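Local coordinates for metallo-beta-lactamase domain-containing protein (Enterococcus faecalis, PDB 2AZ4), which is of unknown function but has a two-zinc metallo-beta-lactamase fold and may act as a hydrolase, perhaps an RNA-binding exonuclease, at residues H92-H97 with Y261-E266; T116-N121 with L290-I295; K64-P69 with P106-Y111; I23-K28 with I32-G37. All coordinates share one frame; numbering follows the deposited sequence.

Contact 1: H92-H97 with Y261-E266. With ZN (zinc ion), chain C; ZN (zinc ion), chain D.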
# COMPACT_ATOMS: atom_id res chain seq x y z
N HIS A 92 -6.03 1.76 0.23
CA HIS A 92 -5.29 0.81 -0.61
C HIS A 92 -4.83 -0.42 0.19
O HIS A 92 -4.99 -0.49 1.42
CB HIS A 92 -4.11 1.50 -1.34
CG HIS A 92 -3.04 2.02 -0.43
ND1 HIS A 92 -3.28 2.96 0.55
CD2 HIS A 92 -1.71 1.75 -0.37
CE1 HIS A 92 -2.14 3.26 1.16
NE2 HIS A 92 -1.18 2.53 0.64
N ALA A 93 -4.24 -1.39 -0.51
CA ALA A 93 -3.92 -2.70 0.04
C ALA A 93 -2.73 -2.81 1.01
O ALA A 93 -2.64 -3.78 1.80
CB ALA A 93 -3.76 -3.71 -1.09
N HIS A 94 -1.83 -1.83 0.97
CA HIS A 94 -0.61 -1.90 1.77
C HIS A 94 -0.88 -2.26 3.22
O HIS A 94 -1.89 -1.87 3.79
CB HIS A 94 0.23 -0.61 1.63
CG HIS A 94 0.97 -0.53 0.33
ND1 HIS A 94 1.46 0.65 -0.19
CD2 HIS A 94 1.32 -1.50 -0.56
CE1 HIS A 94 2.05 0.42 -1.34
NE2 HIS A 94 1.99 -0.87 -1.59
N LEU A 95 0.02 -3.04 3.80
CA LEU A 95 -0.15 -3.63 5.13
C LEU A 95 -0.50 -2.60 6.24
O LEU A 95 -1.35 -2.87 7.12
CB LEU A 95 1.15 -4.37 5.51
CG LEU A 95 1.17 -5.31 6.72
CD1 LEU A 95 0.19 -6.49 6.53
CD2 LEU A 95 2.60 -5.80 7.00
N ASP A 96 0.16 -1.44 6.17
CA ASP A 96 0.04 -0.37 7.17
C ASP A 96 -1.31 0.35 7.08
O ASP A 96 -1.61 1.21 7.91
CB ASP A 96 1.24 0.61 7.11
CG ASP A 96 1.42 1.26 5.73
OD1 ASP A 96 1.43 0.52 4.70
OD2 ASP A 96 1.59 2.51 5.66
N HIS A 97 -2.11 -0.03 6.07
CA HIS A 97 -3.49 0.42 5.90
C HIS A 97 -4.53 -0.69 6.03
O HIS A 97 -5.70 -0.40 6.26
CB HIS A 97 -3.64 1.15 4.55
CG HIS A 97 -2.66 2.27 4.39
ND1 HIS A 97 -2.99 3.59 4.62
CD2 HIS A 97 -1.32 2.26 4.14
CE1 HIS A 97 -1.91 4.35 4.48
NE2 HIS A 97 -0.89 3.57 4.17
N TYR A 261 7.39 -5.63 -5.84
CA TYR A 261 6.41 -5.88 -4.80
C TYR A 261 5.07 -6.11 -5.49
O TYR A 261 4.72 -5.33 -6.33
CB TYR A 261 6.36 -4.72 -3.80
CG TYR A 261 5.52 -5.09 -2.61
CD1 TYR A 261 6.01 -5.97 -1.64
CD2 TYR A 261 4.21 -4.62 -2.50
CE1 TYR A 261 5.21 -6.37 -0.55
CE2 TYR A 261 3.40 -5.00 -1.43
CZ TYR A 261 3.91 -5.87 -0.46
OH TYR A 261 3.13 -6.25 0.61
N PRO A 262 4.34 -7.18 -5.15
CA PRO A 262 3.18 -7.58 -5.99
C PRO A 262 2.01 -6.59 -6.11
O PRO A 262 1.28 -6.62 -7.11
CB PRO A 262 2.68 -8.89 -5.32
CG PRO A 262 3.80 -9.35 -4.47
CD PRO A 262 4.49 -8.09 -3.99
N ALA A 263 1.83 -5.73 -5.12
CA ALA A 263 0.80 -4.69 -5.22
C ALA A 263 1.06 -3.67 -6.34
O ALA A 263 0.13 -3.01 -6.81
CB ALA A 263 0.59 -3.99 -3.86
N ASN A 264 2.32 -3.56 -6.78
CA ASN A 264 2.64 -2.68 -7.93
C ASN A 264 2.45 -3.37 -9.26
O ASN A 264 3.41 -3.58 -10.03
CB ASN A 264 4.06 -2.09 -7.82
CG ASN A 264 4.20 -0.81 -8.59
OD1 ASN A 264 3.43 -0.53 -9.51
ND2 ASN A 264 5.20 -0.00 -8.23
N VAL A 265 1.20 -3.71 -9.56
CA VAL A 265 0.89 -4.55 -10.72
C VAL A 265 1.25 -3.84 -12.02
O VAL A 265 1.71 -4.46 -12.97
CB VAL A 265 -0.58 -4.97 -10.74
CG1 VAL A 265 -0.76 -6.15 -11.67
CG2 VAL A 265 -1.04 -5.42 -9.35
N GLU A 266 1.07 -2.52 -12.05
CA GLU A 266 1.36 -1.75 -13.26
C GLU A 266 2.83 -1.70 -13.60
O GLU A 266 3.17 -1.58 -14.78
CB GLU A 266 0.82 -0.33 -13.15
CG GLU A 266 -0.63 -0.19 -13.55
CD GLU A 266 -0.98 1.27 -13.83
OE1 GLU A 266 -0.69 1.75 -14.95
OE2 GLU A 266 -1.52 1.92 -12.92
ZN ZN C . 1.10 2.78 0.65
ZN ZN D . 1.22 4.01 3.94
O HOH W 1 2.04 -3.98 2.01
O HOH W 2 1.63 2.03 2.76
O HOH W 3 3.24 3.01 1.07
O HOH W 4 3.52 4.15 3.53
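His-94 reaches across to Ala-263 and Tyr-261 with the part of its imidazole that does not hold metal. Its NE2 lies 4.1 Å from Ala-263 CB, and its CD2 lies 4.2 Å from Tyr-261 CE2; both neighbours approach the ring obliquely. The other ring nitrogen, ND1, binds one zinc at 2.3 Å, so this imidazole is coordinated on one flank and packed on the other. A water joins the segments a little further along, 2.9 Å from both the Leu-95 backbone N, which donates to it, and the Tyr-261 phenol OH. His-92 NE2 holds the same zinc as His-94, whereas Asp-96 OD2 and His-97 NE2 hold the second. The two metals share a water that also donates a short bond of 2.5 Å to Asp-96 OD1, leaving each carboxylate oxygen of Asp-96 with its own task. His-167 completes the first site, His-404 the second, and Asp-189 bridges both. Behind this shell, the His-97 N to His-94 O bond closes the first turn of helix 95-98, and Asp-35 takes a hydrogen bond from His-97 ND1, fixing the rotation of that ring. This is the HxHxDH signature of the metallo-beta-lactamase superfamily. In two-zinc relatives the bridging solvent is generally thought to be the nucleophile, which it could also be here; Tyr-261 and Ala-263 lie in the second shell, against His-94.

Contact 2: T116-N121 with L290-I295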
# COMPACT_ATOMS: atom_id res chain seq x y z
N THR A 116 -8.10 -2.86 -5.37
CA THR A 116 -7.54 -3.08 -4.04
C THR A 116 -8.00 -4.42 -3.44
O THR A 116 -7.22 -5.15 -2.82
CB THR A 116 -7.92 -1.93 -3.09
OG1 THR A 116 -7.21 -0.74 -3.49
CG2 THR A 116 -7.55 -2.29 -1.63
N LYS A 117 -9.29 -4.71 -3.60
CA LYS A 117 -9.84 -5.99 -3.15
C LYS A 117 -9.14 -7.21 -3.82
O LYS A 117 -8.77 -8.17 -3.12
CB LYS A 117 -11.36 -6.01 -3.36
CG LYS A 117 -12.05 -7.31 -2.96
CD LYS A 117 -13.51 -7.28 -3.38
CE LYS A 117 -14.12 -8.66 -3.20
NZ LYS A 117 -15.61 -8.67 -3.30
N MET A 118 -8.96 -7.15 -5.15
CA MET A 118 -8.19 -8.17 -5.89
C MET A 118 -6.78 -8.34 -5.35
O MET A 118 -6.34 -9.47 -5.09
CB MET A 118 -8.08 -7.81 -7.38
CG MET A 118 -9.37 -7.89 -8.15
SD MET A 118 -9.31 -7.35 -9.89
CE MET A 118 -10.78 -8.23 -10.24
N ILE A 119 -6.04 -7.22 -5.27
CA ILE A 119 -4.66 -7.20 -4.74
C ILE A 119 -4.56 -7.87 -3.37
O ILE A 119 -3.74 -8.77 -3.15
CB ILE A 119 -4.10 -5.72 -4.70
CG1 ILE A 119 -3.99 -5.12 -6.11
CG2 ILE A 119 -2.74 -5.62 -3.98
CD1 ILE A 119 -3.29 -6.02 -7.10
N LEU A 120 -5.41 -7.44 -2.45
CA LEU A 120 -5.36 -7.86 -1.07
C LEU A 120 -5.59 -9.36 -0.96
O LEU A 120 -4.87 -10.06 -0.24
CB LEU A 120 -6.44 -7.10 -0.30
CG LEU A 120 -6.30 -6.64 1.14
CD1 LEU A 120 -4.84 -6.38 1.59
CD2 LEU A 120 -7.16 -5.40 1.31
N ASN A 121 -6.60 -9.84 -1.69
CA ASN A 121 -6.94 -11.26 -1.65
C ASN A 121 -5.77 -12.13 -2.15
O ASN A 121 -5.60 -13.25 -1.70
CB ASN A 121 -8.23 -11.53 -2.42
CG ASN A 121 -9.46 -11.40 -1.54
OD1 ASN A 121 -10.14 -10.40 -1.57
ND2 ASN A 121 -9.72 -12.41 -0.73
N LEU A 290 -3.20 -11.46 -14.61
CA LEU A 290 -4.27 -11.96 -15.46
C LEU A 290 -5.59 -11.47 -14.87
O LEU A 290 -6.44 -10.98 -15.59
CB LEU A 290 -4.24 -13.49 -15.55
CG LEU A 290 -5.40 -14.21 -16.27
CD1 LEU A 290 -5.53 -13.76 -17.74
CD2 LEU A 290 -5.22 -15.73 -16.19
N GLU A 291 -5.72 -11.56 -13.55
CA GLU A 291 -6.96 -11.17 -12.89
C GLU A 291 -7.26 -9.67 -13.04
O GLU A 291 -8.38 -9.29 -13.39
CB GLU A 291 -6.90 -11.55 -11.40
CG GLU A 291 -8.23 -11.32 -10.71
CD GLU A 291 -8.15 -11.53 -9.23
OE1 GLU A 291 -7.08 -11.95 -8.75
OE2 GLU A 291 -9.16 -11.25 -8.53
N VAL A 292 -6.25 -8.84 -12.80
CA VAL A 292 -6.37 -7.38 -12.83
C VAL A 292 -6.41 -6.78 -14.26
O VAL A 292 -7.22 -5.89 -14.53
CB VAL A 292 -5.22 -6.72 -11.97
CG1 VAL A 292 -5.22 -5.21 -12.12
CG2 VAL A 292 -5.39 -7.07 -10.50
N PHE A 293 -5.54 -7.25 -15.15
CA PHE A 293 -5.38 -6.66 -16.48
C PHE A 293 -5.75 -7.54 -17.67
O PHE A 293 -5.75 -7.06 -18.82
CB PHE A 293 -3.94 -6.17 -16.69
CG PHE A 293 -3.57 -4.98 -15.85
CD1 PHE A 293 -4.35 -3.83 -15.88
CD2 PHE A 293 -2.45 -5.01 -15.04
CE1 PHE A 293 -4.01 -2.73 -15.11
CE2 PHE A 293 -2.12 -3.91 -14.25
CZ PHE A 293 -2.89 -2.78 -14.29
N GLY A 294 -6.04 -8.81 -17.42
CA GLY A 294 -6.23 -9.77 -18.51
C GLY A 294 -4.96 -10.05 -19.29
O GLY A 294 -5.01 -10.57 -20.40
N ILE A 295 -3.80 -9.71 -18.72
CA ILE A 295 -2.53 -9.91 -19.40
C ILE A 295 -2.03 -11.33 -19.15
O ILE A 295 -2.07 -11.83 -18.03
CB ILE A 295 -1.50 -8.84 -19.01
CG1 ILE A 295 -1.89 -7.50 -19.65
CG2 ILE A 295 -0.08 -9.25 -19.47
CD1 ILE A 295 -1.07 -6.30 -19.12
O HOH W 5 -7.06 -11.83 -6.14
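Met-118 and Ile-119 of helix 114-123 pack on Glu-291 and Val-292 near the C-terminal end of helix 283-293, a small helix-to-helix contact in which the nearest CA atoms, those of Met-118 and Val-292, are 7.2 Å apart. The side chain of Met-118 gives the larger part of its helix's share. With its chain extended beyond CG (chi2 175°), the side chain reaches over the neighbouring helix, where SD lies 4.0 Å from Val-292 CG2. Its CG meets Glu-291 OE2 at 3.4 Å, and the methyl CE rests against the aliphatic CG of the same glutamate. Val-292 CG2 also touches Ile-119 CD1 at 4.1 Å, so one methyl branch is shared by two residues of the facing helix. On the more exposed side a water replaces direct polar contact: it donates to Met-118 O at 2.7 Å and to Glu-291 OE1 at 2.6 Å, tying the carboxylate to a backbone carbonyl. Gly-294, just past the last helical residue Phe-293, leaves the helix with positive phi. Ile-119 continues inward to Val-265 and Leu-288. The arrangement joins a helix of the metallo-beta-lactamase part to one flanking the parallel sheet inserted later in the chain, a layout consistent with the beta-CASP-type nucleases.

Contact 3: K64-P69 with P106-Y111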
# COMPACT_ATOMS: atom_id res chain seq x y z
N LYS A 64 -15.45 1.44 19.97
CA LYS A 64 -16.71 0.92 20.46
C LYS A 64 -17.50 0.37 19.30
O LYS A 64 -17.67 1.06 18.29
CB LYS A 64 -17.50 2.01 21.18
CG LYS A 64 -18.86 1.56 21.69
CD LYS A 64 -19.66 2.76 22.22
CE LYS A 64 -21.15 2.45 22.29
NZ LYS A 64 -21.75 2.18 20.94
N ASP A 65 -17.99 -0.87 19.45
CA ASP A 65 -18.90 -1.51 18.50
C ASP A 65 -18.42 -1.44 17.05
O ASP A 65 -19.15 -1.04 16.15
CB ASP A 65 -20.31 -0.92 18.64
CG ASP A 65 -21.03 -1.41 19.89
OD1 ASP A 65 -21.01 -2.63 20.20
OD2 ASP A 65 -21.65 -0.56 20.58
N LEU A 66 -17.16 -1.81 16.85
CA LEU A 66 -16.55 -1.89 15.54
C LEU A 66 -15.82 -3.22 15.35
O LEU A 66 -15.87 -3.81 14.27
CB LEU A 66 -15.63 -0.68 15.29
CG LEU A 66 -15.25 -0.38 13.83
CD1 LEU A 66 -16.41 0.12 12.98
CD2 LEU A 66 -14.07 0.58 13.70
N TYR A 67 -15.15 -3.71 16.39
CA TYR A 67 -14.42 -4.97 16.23
C TYR A 67 -15.41 -6.13 16.27
O TYR A 67 -16.47 -6.01 16.87
CB TYR A 67 -13.32 -5.14 17.28
CG TYR A 67 -12.20 -4.13 17.20
CD1 TYR A 67 -11.42 -3.99 16.04
CD2 TYR A 67 -11.91 -3.31 18.28
CE1 TYR A 67 -10.40 -3.06 15.98
CE2 TYR A 67 -10.89 -2.36 18.22
CZ TYR A 67 -10.14 -2.25 17.08
OH TYR A 67 -9.11 -1.33 17.02
N ASP A 68 -15.06 -7.23 15.60
CA ASP A 68 -15.90 -8.44 15.53
C ASP A 68 -16.22 -8.83 16.97
O ASP A 68 -15.32 -9.13 17.72
CB ASP A 68 -15.10 -9.53 14.81
CG ASP A 68 -15.88 -10.85 14.61
OD1 ASP A 68 -16.98 -11.03 15.16
OD2 ASP A 68 -15.34 -11.73 13.88
N PRO A 69 -17.51 -8.82 17.37
CA PRO A 69 -17.86 -9.17 18.76
C PRO A 69 -17.35 -10.53 19.22
O PRO A 69 -17.07 -10.70 20.41
CB PRO A 69 -19.39 -9.21 18.74
CG PRO A 69 -19.78 -9.21 17.33
CD PRO A 69 -18.70 -8.51 16.57
N PRO A 106 -17.94 -8.39 10.83
CA PRO A 106 -18.55 -8.86 9.57
C PRO A 106 -19.79 -8.08 9.14
O PRO A 106 -20.00 -7.88 7.94
CB PRO A 106 -18.93 -10.33 9.87
CG PRO A 106 -18.11 -10.71 11.06
CD PRO A 106 -17.59 -9.50 11.74
N ALA A 107 -20.60 -7.65 10.11
CA ALA A 107 -21.81 -6.84 9.84
C ALA A 107 -21.52 -5.41 9.37
O ALA A 107 -22.38 -4.75 8.78
CB ALA A 107 -22.73 -6.84 11.06
N VAL A 108 -20.32 -4.91 9.63
CA VAL A 108 -19.98 -3.56 9.17
C VAL A 108 -19.42 -3.66 7.75
O VAL A 108 -18.50 -4.42 7.54
CB VAL A 108 -18.97 -2.88 10.13
CG1 VAL A 108 -18.51 -1.51 9.58
CG2 VAL A 108 -19.60 -2.72 11.51
N PRO A 109 -20.00 -2.93 6.77
CA PRO A 109 -19.43 -2.97 5.42
C PRO A 109 -18.07 -2.33 5.32
O PRO A 109 -17.78 -1.35 6.00
CB PRO A 109 -20.43 -2.18 4.58
CG PRO A 109 -21.16 -1.27 5.58
CD PRO A 109 -21.22 -2.10 6.83
N LEU A 110 -17.26 -2.87 4.40
CA LEU A 110 -15.89 -2.44 4.17
C LEU A 110 -15.78 -2.14 2.68
O LEU A 110 -16.04 -3.02 1.83
CB LEU A 110 -14.90 -3.54 4.59
CG LEU A 110 -13.39 -3.34 4.28
CD1 LEU A 110 -12.87 -2.11 5.00
CD2 LEU A 110 -12.56 -4.57 4.70
N TYR A 111 -15.42 -0.89 2.37
CA TYR A 111 -15.46 -0.35 1.01
C TYR A 111 -14.06 -0.07 0.54
O TYR A 111 -13.22 0.44 1.28
CB TYR A 111 -16.29 0.95 0.92
CG TYR A 111 -17.76 0.80 1.22
CD1 TYR A 111 -18.65 0.34 0.23
CD2 TYR A 111 -18.26 1.10 2.47
CE1 TYR A 111 -19.98 0.20 0.49
CE2 TYR A 111 -19.60 0.96 2.76
CZ TYR A 111 -20.45 0.52 1.76
OH TYR A 111 -21.76 0.38 2.04
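Leu-66 lies opposite Val-108 and Asp-68 opposite Pro-106, so the two irregular segments run past each other in opposite directions. The CA atoms of Leu-66 and Val-108 are 7.4 Å apart and those of Asp-68 and Pro-106 6.5 Å, and no hydrogen bond passes directly between 64-69 and 106-111. Backbone bonds of Leu-66 with Asp-105 and of Asp-68 with Tyr-103 instead hold the first segment to the chain just ahead of the second. The apolar touch is a single pair of methyls, Leu-66 CD1 and Val-108 CG1, 4.3 Å apart; both side chains also rest on Thr-86 of strand 85-89. At the other end, Pro-106 meets the carboxylate of Asp-68 roughly at a right angle: CD approaches the carboxylate carbon CG at 3.6 Å, with OD1 and OD2 both at 3.8 Å, and so comes broadside to the group. Extension of Asp-68 away from its own nitrogen (chi1 -178°) carries the carboxylate to this ring, while its charge is met by a salt bridge to Arg-70. Pro-106 to Pro-109 lead into strand 110-113, which lies between strands 85-89 and 145-147. The contact thus packs a long connecting loop on the approach to a strand of the metallo-beta-lactamase sheet.

Contact 4: I23-K28 with I32-G37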
# COMPACT_ATOMS: atom_id res chain seq x y z
N ILE A 23 -8.97 6.94 11.44
CA ILE A 23 -9.67 8.17 11.70
C ILE A 23 -11.14 7.87 11.61
O ILE A 23 -11.56 7.07 10.76
CB ILE A 23 -9.23 9.27 10.67
CG1 ILE A 23 -7.75 9.62 10.89
CG2 ILE A 23 -10.13 10.47 10.73
CD1 ILE A 23 -7.09 10.34 9.70
N GLU A 24 -11.89 8.50 12.50
CA GLU A 24 -13.34 8.46 12.50
C GLU A 24 -13.91 9.81 12.12
O GLU A 24 -13.44 10.86 12.58
CB GLU A 24 -13.86 8.08 13.89
CG GLU A 24 -15.37 8.04 13.97
CD GLU A 24 -15.87 7.71 15.37
OE1 GLU A 24 -15.03 7.50 16.27
OE2 GLU A 24 -17.10 7.66 15.57
N VAL A 25 -14.94 9.77 11.29
CA VAL A 25 -15.73 10.94 10.97
C VAL A 25 -17.15 10.59 11.35
O VAL A 25 -17.70 9.60 10.87
CB VAL A 25 -15.64 11.36 9.48
CG1 VAL A 25 -16.52 12.60 9.23
CG2 VAL A 25 -14.20 11.70 9.11
N ALA A 26 -17.73 11.39 12.25
CA ALA A 26 -19.08 11.15 12.76
C ALA A 26 -20.01 12.35 12.61
O ALA A 26 -19.60 13.50 12.80
CB ALA A 26 -19.03 10.74 14.21
N TYR A 27 -21.26 12.05 12.27
CA TYR A 27 -22.32 13.02 12.07
C TYR A 27 -23.66 12.35 12.36
O TYR A 27 -24.02 11.36 11.71
CB TYR A 27 -22.34 13.54 10.63
CG TYR A 27 -23.39 14.62 10.41
CD1 TYR A 27 -23.17 15.92 10.85
CD2 TYR A 27 -24.59 14.33 9.76
CE1 TYR A 27 -24.12 16.92 10.66
CE2 TYR A 27 -25.56 15.32 9.57
CZ TYR A 27 -25.31 16.62 10.02
OH TYR A 27 -26.23 17.61 9.82
N LYS A 28 -24.40 12.93 13.31
CA LYS A 28 -25.67 12.38 13.83
C LYS A 28 -25.48 10.91 14.21
O LYS A 28 -24.57 10.60 14.96
CB LYS A 28 -26.84 12.59 12.86
CG LYS A 28 -27.27 14.05 12.69
CD LYS A 28 -28.40 14.12 11.68
CE LYS A 28 -29.18 15.41 11.79
NZ LYS A 28 -30.26 15.45 10.74
N ILE A 32 -17.99 6.92 9.94
CA ILE A 32 -17.10 6.19 9.06
C ILE A 32 -15.70 6.15 9.66
O ILE A 32 -15.34 6.98 10.49
CB ILE A 32 -17.04 6.77 7.63
CG1 ILE A 32 -16.46 8.19 7.64
CG2 ILE A 32 -18.42 6.71 7.01
CD1 ILE A 32 -16.20 8.80 6.26
N PHE A 33 -14.93 5.15 9.25
CA PHE A 33 -13.56 4.97 9.71
C PHE A 33 -12.71 4.67 8.48
O PHE A 33 -13.22 4.12 7.50
CB PHE A 33 -13.43 3.79 10.70
CG PHE A 33 -14.23 3.95 12.00
CD1 PHE A 33 -13.60 4.27 13.20
CD2 PHE A 33 -15.60 3.72 12.03
CE1 PHE A 33 -14.34 4.40 14.40
CE2 PHE A 33 -16.35 3.86 13.23
CZ PHE A 33 -15.70 4.19 14.40
N PHE A 34 -11.42 5.01 8.57
CA PHE A 34 -10.41 4.77 7.53
C PHE A 34 -9.05 5.11 8.12
O PHE A 34 -8.94 6.02 8.93
CB PHE A 34 -10.65 5.65 6.29
CG PHE A 34 -10.87 7.11 6.60
CD1 PHE A 34 -12.16 7.61 6.82
CD2 PHE A 34 -9.79 7.99 6.68
CE1 PHE A 34 -12.37 8.95 7.13
CE2 PHE A 34 -9.99 9.35 6.97
CZ PHE A 34 -11.27 9.82 7.20
N ASP A 35 -8.00 4.36 7.77
CA ASP A 35 -8.10 3.05 7.15
C ASP A 35 -8.26 2.01 8.27
O ASP A 35 -9.03 2.25 9.21
CB ASP A 35 -6.86 2.79 6.27
CG ASP A 35 -6.83 3.70 5.05
OD1 ASP A 35 -7.90 3.90 4.42
OD2 ASP A 35 -5.74 4.21 4.67
N PHE A 36 -7.56 0.88 8.19
CA PHE A 36 -7.74 -0.21 9.17
C PHE A 36 -6.51 -1.15 9.27
O PHE A 36 -6.64 -2.36 9.18
CB PHE A 36 -9.00 -1.02 8.82
CG PHE A 36 -9.79 -1.44 10.03
CD1 PHE A 36 -10.48 -0.48 10.78
CD2 PHE A 36 -9.83 -2.75 10.44
CE1 PHE A 36 -11.21 -0.84 11.90
CE2 PHE A 36 -10.56 -3.14 11.58
CZ PHE A 36 -11.24 -2.18 12.31
N GLY A 37 -5.32 -0.55 9.41
CA GLY A 37 -4.11 -1.30 9.66
C GLY A 37 -3.76 -1.16 11.12
O GLY A 37 -4.53 -0.60 11.91
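Ile-23, Glu-24 and Val-25 pair with Phe-34, Phe-33 and Ile-32 in the tight part of an antiparallel hairpin, whose strand axes run at 163° to each other. Four backbone bonds close two hydrogen-bonded pairs: Ile-23 N to Phe-34 O at 2.7 Å and Phe-34 N to Ile-23 O at 3.0 Å, then Val-25 N to Ile-32 O and Ile-32 N to Val-25 O, both 2.9 Å. Between them Glu-24 and Phe-33 form a non-hydrogen-bonded pair and lie side by side. The Glu-24 CG is 4.1 Å from the centroid of the Phe-33 ring, a CH-pi contact over its face, and Glu-24 OE1 is hydrogen-bonded with His-12 NE2. On the other face, Phe-34 turns its CG between its own N and carbonyl carbon (chi1 49°); its CZ meets Ile-23 CG2 at 3.8 Å, and Val-25 CG2 comes to the ring edge. Beyond this patch the segments part: Lys-28 is exposed and bridges to Glu-157, while a cis peptide before Asp-35 accompanies the end of the other strand. Strand 22-27 is flanked by 7-13 and 30-34, and the latter pairs in turn with 85-89. The face bearing Ile-32 and Phe-34 packs on Leu-175 and Ile-177 of strand 173-179, joining the two sheets of the metallo-beta-lactamase sandwich, while Phe-33 is covered by Leu-66 on the opposite face.

In the fold
Contact 1 holds the two zincs; contacts 2 and 4 touch it, while contact 3 stays about 7 Å away at the nearest atoms. Contact 2, its centre 11 Å away, adjoins it through Ile-119, whose CG2 lies 3.6 Å from Ala-93 CB; the Ile-119 side chain is still about 10 Å from a zinc. Both join the metallo-beta-lactamase part to the later insert, which supplies 261-266 and 290-295. Contact 4, though centred 21 Å from contact 1, meets the metal-binding segment through a probable backbone hydrogen bond between His-97 O and Phe-36 N (3.0 Å). Contact 3, away from the metals, backs contact 4, with Leu-66 CD2 packed 3.7 Å from Phe-36 CE1, and both reach the same sheet.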